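Local coordinates for penicillin-binding protein PbpB (Mycobacterium tuberculosis, PDB 6KGU) that cross-links peptidoglycan during cell wall synthesis and is inactivated by beta-lactam antibiotics such as aztreonam, which acylate its transpeptidase active site, at residues G268-I273 and L391-M396. Sequence-based numbering, arbitrary orientation.
Sequences GSVNKI and LQMTGM. With AZR (2-({[(1Z)-1-(2-amino-1,3-thiazol-4-yl)-2-oxo-2-{[(2S,3S)-1-oxo-3-(sulfoamino)butan-2-yl]amino}ethylidene]amino}oxy)-2-methylpropanoic acid), chain B.
The carboxamide of Asn271 meets Met396 at its oxygen end rather than over a face: methyl CE of Met396 lies beyond OD1 of Asn271 and somewhat out of the amide plane, 3.5 Å away. Tyr341, Leu345, Leu350 and Met388 also touch this side chain, and ND2 of Asn271 donates to Leu380 O. OD1 is buried without a hydrogen-bonding partner. Met396, unbranched and flexible, bends at chi2 and again at chi3 (-71°), which turns CE also to CG2 of Ile273 (3.8 Å); the two side chains slide past each other in opposite directions. Met393 crosses Val270 at about a right angle, its SD 3.6 Å from Val270 CG2. Beta-branching suits Val270 and Ile273, setting CG2 close to the backbone to meet a methionine. Val270 and Met393 also touch Thr497 on strand 493-502. This apolar layer joins helix 390-401 to the 3-10 turn and first residues of helix 272-281, whose SxxK sequence is consistent with the motif of penicillin-binding transpeptidases. Lys272 points away from the methionines and hydrogen-bonds Ser324 and Asn326. Ser269 OG forms an ester with C20 of the opened aztreonam, and Ser269 N donates to its O9 in a bent bond (2.7 Å, N-H...O 135°), as in an oxyanion hole. Gly268, with positive phi, has no CB to crowd O9.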
loop_
_atom_site.group_PDB
_atom_site.type_symbol
_atom_site.label_atom_id
_atom_site.label_comp_id
_atom_site.label_asym_id
_atom_site.label_seq_id
_atom_site.Cartn_x
_atom_site.Cartn_y
_atom_site.Cartn_z
ATOM N N GLY A 268 -0.044 -13.322 0.627
ATOM C CA GLY A 268 -1.247 -14.142 0.594
ATOM C C GLY A 268 -2.222 -13.614 -0.447
ATOM O O GLY A 268 -1.823 -13.131 -1.513
ATOM N N SER A 269 -3.518 -13.640 -0.110
ATOM C CA SER A 269 -4.574 -13.535 -1.124
ATOM C C SER A 269 -4.699 -12.163 -1.789
ATOM O O SER A 269 -5.381 -12.061 -2.825
ATOM C CB SER A 269 -5.928 -13.905 -0.516
ATOM O OG SER A 269 -5.990 -15.305 -0.262
ATOM N N VAL A 270 -4.103 -11.098 -1.234
ATOM C CA VAL A 270 -4.172 -9.839 -1.973
ATOM C C VAL A 270 -3.433 -9.965 -3.287
ATOM O O VAL A 270 -3.722 -9.228 -4.234
ATOM C CB VAL A 270 -3.638 -8.621 -1.188
ATOM C CG1 VAL A 270 -4.630 -8.218 -0.122
ATOM C CG2 VAL A 270 -2.222 -8.884 -0.618
ATOM N N ASN A 271 -2.507 -10.919 -3.385
ATOM C CA ASN A 271 -1.818 -11.144 -4.645
ATOM C C ASN A 271 -2.727 -11.701 -5.736
ATOM O O ASN A 271 -2.304 -11.744 -6.897
ATOM C CB ASN A 271 -0.626 -12.092 -4.440
ATOM C CG ASN A 271 0.434 -11.889 -5.496
ATOM O OD1 ASN A 271 0.829 -10.757 -5.756
ATOM N ND2 ASN A 271 0.865 -12.966 -6.146
ATOM N N LYS A 272 -3.946 -12.136 -5.400
ATOM C CA LYS A 272 -4.794 -12.765 -6.400
ATOM C C LYS A 272 -5.205 -11.795 -7.496
ATOM O O LYS A 272 -5.642 -12.233 -8.565
ATOM C CB LYS A 272 -6.026 -13.391 -5.738
ATOM C CG LYS A 272 -5.673 -14.636 -4.887
ATOM C CD LYS A 272 -6.912 -15.307 -4.303
ATOM C CE LYS A 272 -6.550 -16.438 -3.340
ATOM N NZ LYS A 272 -7.782 -17.067 -2.737
ATOM N N ILE A 273 -5.039 -10.489 -7.274
ATOM C CA ILE A 273 -5.248 -9.525 -8.352
ATOM C C ILE A 273 -4.442 -9.897 -9.597
ATOM O O ILE A 273 -4.895 -9.675 -10.728
ATOM C CB ILE A 273 -4.916 -8.101 -7.861
ATOM C CG1 ILE A 273 -5.357 -7.071 -8.901
ATOM C CG2 ILE A 273 -3.409 -7.962 -7.538
ATOM C CD1 ILE A 273 -5.099 -5.640 -8.478
ATOM N N LEU A 391 3.673 -0.524 -0.127
ATOM C CA LEU A 391 3.593 0.404 -1.254
ATOM C C LEU A 391 3.476 -0.343 -2.580
ATOM O O LEU A 391 2.686 0.042 -3.453
ATOM C CB LEU A 391 4.816 1.332 -1.265
ATOM C CG LEU A 391 4.843 2.348 -2.404
ATOM C CD1 LEU A 391 3.642 3.305 -2.333
ATOM C CD2 LEU A 391 6.165 3.130 -2.393
ATOM N N GLN A 392 4.291 -1.394 -2.763
ATOM C CA GLN A 392 4.174 -2.238 -3.951
ATOM C C GLN A 392 2.772 -2.838 -4.069
ATOM O O GLN A 392 2.178 -2.852 -5.151
ATOM C CB GLN A 392 5.206 -3.366 -3.890
ATOM C CG GLN A 392 6.630 -2.922 -4.185
ATOM C CD GLN A 392 7.611 -4.058 -4.046
ATOM O OE1 GLN A 392 7.450 -4.910 -3.172
ATOM N NE2 GLN A 392 8.645 -4.074 -4.898
ATOM N N MET A 393 2.259 -3.397 -2.971
ATOM C CA MET A 393 0.917 -3.976 -2.981
ATOM C C MET A 393 -0.107 -2.946 -3.427
ATOM O O MET A 393 -0.903 -3.192 -4.342
ATOM C CB MET A 393 0.577 -4.506 -1.581
ATOM C CG MET A 393 -0.784 -5.180 -1.459
ATOM S SD MET A 393 -1.188 -5.544 0.275
ATOM C CE MET A 393 -2.232 -4.141 0.682
ATOM N N THR A 394 -0.083 -1.770 -2.795
ATOM C CA THR A 394 -0.991 -0.695 -3.169
ATOM C C THR A 394 -0.773 -0.258 -4.616
ATOM O O THR A 394 -1.728 0.090 -5.317
ATOM C CB THR A 394 -0.808 0.476 -2.202
ATOM O OG1 THR A 394 -0.895 -0.019 -0.859
ATOM C CG2 THR A 394 -1.878 1.514 -2.399
ATOM N N GLY A 395 0.477 -0.270 -5.081
ATOM C CA GLY A 395 0.751 0.135 -6.451
ATOM C C GLY A 395 0.154 -0.817 -7.473
ATOM O O GLY A 395 -0.245 -0.390 -8.565
ATOM N N MET A 396 0.057 -2.106 -7.127
ATOM C CA MET A 396 -0.612 -3.080 -7.991
ATOM C C MET A 396 -2.052 -2.685 -8.246
ATOM O O MET A 396 -2.538 -2.752 -9.381
ATOM C CB MET A 396 -0.579 -4.473 -7.358
ATOM C CG MET A 396 0.741 -5.188 -7.459
ATOM S SD MET A 396 0.498 -6.967 -7.561
ATOM C CE MET A 396 -0.061 -7.385 -5.910
HETATM C C7 AZR B . -8.171 -17.760 2.965
HETATM S S8 AZR B . 0.215 -17.512 1.746
HETATM O O9 AZR B . -5.098 -14.703 1.799
HETATM O O10 AZR B . -4.634 -19.393 1.762
HETATM O O11 AZR B . -4.760 -19.338 4.908
HETATM N N12 AZR B . -8.137 -15.567 1.815
HETATM N N13 AZR B . -4.983 -17.330 2.668
HETATM N N14 AZR B . -3.376 -19.071 4.685
HETATM N N15 AZR B . -0.778 -18.219 4.029
HETATM N N16 AZR B . 1.496 -17.623 4.111
HETATM S S17 AZR B . -8.917 -14.387 2.555
HETATM C C18 AZR B . -7.341 -16.551 2.570
HETATM C C19 AZR B . -6.069 -16.914 1.786
HETATM C C20 AZR B . -5.589 -15.587 1.143
HETATM C C21 AZR B . -4.319 -18.495 2.542
HETATM C C22 AZR B . -3.183 -18.649 3.492
HETATM C C23 AZR B . -5.040 -19.754 6.226
HETATM C C24 AZR B . -1.802 -18.278 3.092
HETATM C C25 AZR B . -1.457 -17.940 1.822
HETATM C C26 AZR B . 0.340 -17.820 3.461
HETATM C C27 AZR B . -4.825 -18.539 7.110
HETATM C C28 AZR B . -6.468 -20.262 6.325
HETATM C C29 AZR B . -4.063 -20.872 6.586
HETATM O O30 AZR B . -3.449 -21.515 5.763
HETATM O O31 AZR B . -3.996 -21.090 7.863
HETATM O O32 AZR B . -10.027 -14.946 3.235
HETATM O O33 AZR B . -9.536 -13.510 1.425
HETATM O O34 AZR B . -7.963 -13.584 3.226
#